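Local structure of uracil-DNA glycosylase (Sulfolobus tokodaii str. 7, 4ZBY) at residues K50-A58 with R75-V83. The protein belongs to the uracil-DNA glycosylase superfamily and carries an iron-sulfur cluster together with a pocket occupied by uracil. Residues are numbered along the deposited sequence; the frame is centred on the assembly and turned at random.
With URA (uracil), chain C.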
loop_
_atom_site.group_PDB
_atom_site.type_symbol
_atom_site.label_atom_id
_atom_site.label_comp_id
_atom_site.label_asym_id
_atom_site.label_seq_id
_atom_site.Cartn_x
_atom_site.Cartn_y
_atom_site.Cartn_z
ATOM N N LYS A 50 0.240 -6.157 -16.453
ATOM C CA LYS A 50 -0.271 -5.926 -17.800
ATOM C C LYS A 50 -0.646 -4.463 -17.995
ATOM O O LYS A 50 -0.451 -3.904 -19.080
ATOM C CB LYS A 50 -1.488 -6.807 -18.081
ATOM C CG LYS A 50 -1.177 -8.237 -18.433
ATOM C CD LYS A 50 -2.411 -8.919 -19.013
ATOM C CE LYS A 50 -2.111 -10.329 -19.490
ATOM N NZ LYS A 50 -2.160 -11.332 -18.383
ATOM N N GLU A 51 -1.196 -3.856 -16.951
ATOM C CA GLU A 51 -1.765 -2.515 -17.079
ATOM C C GLU A 51 -0.869 -1.378 -16.617
ATOM O O GLU A 51 -1.118 -0.237 -16.973
ATOM C CB GLU A 51 -3.105 -2.448 -16.322
ATOM C CG GLU A 51 -4.182 -3.267 -17.012
ATOM C CD GLU A 51 -5.493 -3.309 -16.245
ATOM O OE1 GLU A 51 -5.933 -2.250 -15.746
ATOM O OE2 GLU A 51 -6.079 -4.413 -16.148
ATOM N N GLY A 52 0.153 -1.665 -15.819
ATOM C CA GLY A 52 0.979 -0.618 -15.229
ATOM C C GLY A 52 0.322 0.150 -14.082
ATOM O O GLY A 52 0.711 1.274 -13.767
ATOM N N ARG A 53 -0.677 -0.466 -13.457
ATOM C CA ARG A 53 -1.540 0.200 -12.467
ATOM C C ARG A 53 -1.694 -0.707 -11.259
ATOM O O ARG A 53 -1.758 -1.904 -11.432
ATOM C CB ARG A 53 -2.919 0.486 -13.059
ATOM C CG ARG A 53 -2.927 1.124 -14.430
ATOM C CD ARG A 53 -4.343 1.403 -14.821
ATOM N NE ARG A 53 -5.018 2.053 -13.702
ATOM C CZ ARG A 53 -6.334 2.089 -13.540
ATOM N NH1 ARG A 53 -7.137 1.533 -14.446
ATOM N NH2 ARG A 53 -6.846 2.702 -12.480
ATOM N N PRO A 54 -1.763 -0.147 -10.036
ATOM C CA PRO A 54 -1.906 -0.994 -8.853
ATOM C C PRO A 54 -3.363 -1.427 -8.633
ATOM O O PRO A 54 -4.298 -0.706 -9.008
ATOM C CB PRO A 54 -1.418 -0.090 -7.717
ATOM C CG PRO A 54 -1.801 1.273 -8.178
ATOM C CD PRO A 54 -1.646 1.285 -9.688
ATOM N N PHE A 55 -3.532 -2.598 -8.028
ATOM C CA PHE A 55 -4.840 -3.049 -7.568
ATOM C C PHE A 55 -5.954 -2.886 -8.632
ATOM O O PHE A 55 -6.937 -2.133 -8.459
ATOM C CB PHE A 55 -5.185 -2.324 -6.250
ATOM C CG PHE A 55 -4.449 -2.880 -5.048
ATOM C CD1 PHE A 55 -4.768 -4.134 -4.547
ATOM C CD2 PHE A 55 -3.429 -2.165 -4.434
ATOM C CE1 PHE A 55 -4.114 -4.648 -3.443
ATOM C CE2 PHE A 55 -2.756 -2.682 -3.347
ATOM C CZ PHE A 55 -3.099 -3.909 -2.842
ATOM N N VAL A 56 -5.808 -3.625 -9.733
ATOM C CA VAL A 56 -6.818 -3.608 -10.802
ATOM C C VAL A 56 -7.403 -4.986 -11.115
ATOM O O VAL A 56 -8.350 -5.108 -11.889
ATOM C CB VAL A 56 -6.256 -2.994 -12.120
ATOM C CG1 VAL A 56 -6.111 -1.496 -11.979
ATOM C CG2 VAL A 56 -4.923 -3.629 -12.546
ATOM N N GLY A 57 -6.823 -6.019 -10.536
ATOM C CA GLY A 57 -7.366 -7.364 -10.677
ATOM C C GLY A 57 -8.506 -7.564 -9.685
ATOM O O GLY A 57 -9.017 -6.590 -9.127
ATOM N N ALA A 58 -8.903 -8.816 -9.458
ATOM C CA ALA A 58 -10.008 -9.115 -8.541
ATOM C C ALA A 58 -9.811 -8.517 -7.144
ATOM O O ALA A 58 -10.729 -7.899 -6.579
ATOM C CB ALA A 58 -10.202 -10.628 -8.428
ATOM N N ARG A 75 -10.871 6.386 -6.196
ATOM C CA ARG A 75 -9.429 6.127 -6.225
ATOM C C ARG A 75 -8.612 7.393 -6.467
ATOM O O ARG A 75 -7.507 7.530 -5.949
ATOM C CB ARG A 75 -9.076 5.100 -7.312
ATOM C CG ARG A 75 -9.607 3.714 -7.066
ATOM C CD ARG A 75 -9.467 2.874 -8.341
ATOM N NE ARG A 75 -8.085 2.763 -8.821
ATOM C CZ ARG A 75 -7.281 1.725 -8.577
ATOM N NH1 ARG A 75 -7.708 0.700 -7.854
ATOM N NH2 ARG A 75 -6.043 1.711 -9.061
ATOM N N ASP A 76 -9.131 8.320 -7.266
ATOM C CA ASP A 76 -8.369 9.523 -7.545
ATOM C C ASP A 76 -8.248 10.455 -6.335
ATOM O O ASP A 76 -7.514 11.452 -6.394
ATOM C CB ASP A 76 -8.989 10.278 -8.733
ATOM C CG ASP A 76 -8.840 9.505 -10.037
ATOM O OD1 ASP A 76 -7.806 8.828 -10.188
ATOM O OD2 ASP A 76 -9.756 9.561 -10.891
ATOM N N GLN A 77 -8.921 10.125 -5.228
ATOM C CA GLN A 77 -8.805 10.958 -4.036
ATOM C C GLN A 77 -7.826 10.377 -3.034
ATOM O O GLN A 77 -7.539 11.014 -2.034
ATOM C CB GLN A 77 -10.156 11.143 -3.339
ATOM C CG GLN A 77 -11.222 11.858 -4.156
ATOM C CD GLN A 77 -12.582 11.846 -3.501
ATOM O OE1 GLN A 77 -13.238 10.821 -3.436
ATOM N NE2 GLN A 77 -13.028 13.005 -3.030
ATOM N N VAL A 78 -7.313 9.179 -3.309
ATOM C CA VAL A 78 -6.347 8.541 -2.394
ATOM C C VAL A 78 -5.070 8.256 -3.164
ATOM O O VAL A 78 -4.982 8.608 -4.358
ATOM C CB VAL A 78 -6.907 7.259 -1.795
ATOM C CG1 VAL A 78 -8.165 7.611 -0.989
ATOM C CG2 VAL A 78 -7.239 6.232 -2.891
ATOM N N PHE A 79 -4.059 7.688 -2.507
ATOM C CA PHE A 79 -2.873 7.258 -3.231
ATOM C C PHE A 79 -2.656 5.790 -2.966
ATOM O O PHE A 79 -2.769 5.342 -1.821
ATOM C CB PHE A 79 -1.625 8.067 -2.835
ATOM C CG PHE A 79 -0.463 7.851 -3.771
ATOM C CD1 PHE A 79 0.442 6.838 -3.537
ATOM C CD2 PHE A 79 -0.302 8.657 -4.906
ATOM C CE1 PHE A 79 1.524 6.620 -4.412
ATOM C CE2 PHE A 79 0.754 8.451 -5.790
ATOM C CZ PHE A 79 1.659 7.413 -5.538
ATOM N N ILE A 80 -2.380 5.033 -4.029
ATOM C CA ILE A 80 -2.294 3.571 -3.915
ATOM C C ILE A 80 -1.002 3.070 -4.540
ATOM O O ILE A 80 -0.703 3.409 -5.685
ATOM C CB ILE A 80 -3.477 2.884 -4.633
ATOM C CG1 ILE A 80 -4.812 3.307 -4.002
ATOM C CG2 ILE A 80 -3.291 1.359 -4.590
ATOM C CD1 ILE A 80 -6.050 2.822 -4.830
ATOM N N THR A 81 -0.229 2.315 -3.780
ATOM C CA THR A 81 0.999 1.765 -4.325
ATOM C C THR A 81 1.340 0.477 -3.578
ATOM O O THR A 81 0.488 -0.079 -2.891
ATOM C CB THR A 81 2.146 2.810 -4.261
ATOM O OG1 THR A 81 3.292 2.299 -4.967
ATOM C CG2 THR A 81 2.520 3.157 -2.829
ATOM N N ASN A 82 2.567 0.001 -3.761
ATOM C CA ASN A 82 3.048 -1.245 -3.164
ATOM C C ASN A 82 4.476 -1.077 -2.695
ATOM O O ASN A 82 5.181 -0.205 -3.177
ATOM C CB ASN A 82 3.008 -2.410 -4.159
ATOM C CG ASN A 82 1.601 -2.768 -4.602
ATOM O OD1 ASN A 82 0.833 -3.338 -3.848
ATOM N ND2 ASN A 82 1.264 -2.436 -5.840
ATOM N N VAL A 83 4.918 -1.943 -1.784
ATOM C CA VAL A 83 6.290 -1.864 -1.297
ATOM C C VAL A 83 7.281 -2.290 -2.398
ATOM O O VAL A 83 8.390 -1.752 -2.483
ATOM C CB VAL A 83 6.468 -2.710 -0.011
ATOM C CG1 VAL A 83 6.175 -4.175 -0.281
ATOM C CG2 VAL A 83 7.861 -2.527 0.577
HETATM N N1 URA C . -1.696 -7.217 -4.795
HETATM C C2 URA C . -0.974 -6.213 -4.248
HETATM O O2 URA C . -0.325 -6.342 -3.227
HETATM N N3 URA C . -0.848 -5.106 -4.989
HETATM C C4 URA C . -1.371 -4.898 -6.215
HETATM O O4 URA C . -1.238 -3.808 -6.746
HETATM C C5 URA C . -2.127 -5.960 -6.749
HETATM C C6 URA C . -2.285 -7.097 -6.031
#
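Pro54 and Thr81 bring the two backbones closest, their CA atoms 6.0 Å apart, where the loop that follows helix 46-51 passes strand 79-82 of the central sheet; Phe55 there takes up a left-handed conformation (phi 48°, psi 64°). Arg75 reaches back from the 3-10 turn ahead of the strand and holds two successive carbonyls of this loop. Its NH2 donates to Pro54 O at 3.0 Å, nearly straight and in the guanidinium plane, whereas the bond from NH1 to Phe55 O is more bent (134°). Ile80 CD1 lies over one face of the same guanidinium. The chain of Ile80 is turned with CG2 anti to the backbone N, and this methyl packs against Pro54 CG and, in another direction, against the edge of the Phe55 ring, 3.5 Å from Phe55 CD2. Beyond it, the amide of Asn82 and the Phe55 ring converge on uracil. Asn82 OD1 accepts from uracil N3 at 2.7 Å while Asn82 ND2 donates to O4, a paired contact along one side of the base. Phe55 N gives O4 a second donor, and the Phe55 ring covers a face of the base, with N3 3.3 Å above the ring plane and offset toward its rim; His164 and Glu42 N also bind uracil. Arg53 NH2 and Arg75 NH2 lie 3.6 Å apart, both salt-bridged to the carboxylate of Glu30, which probably draws the two guanidinium groups together. By gripping the carbonyls of Pro54 and Phe55, Arg75 probably helps, from the second shell, to hold the backbone that presents the Phe55 N-H to O4.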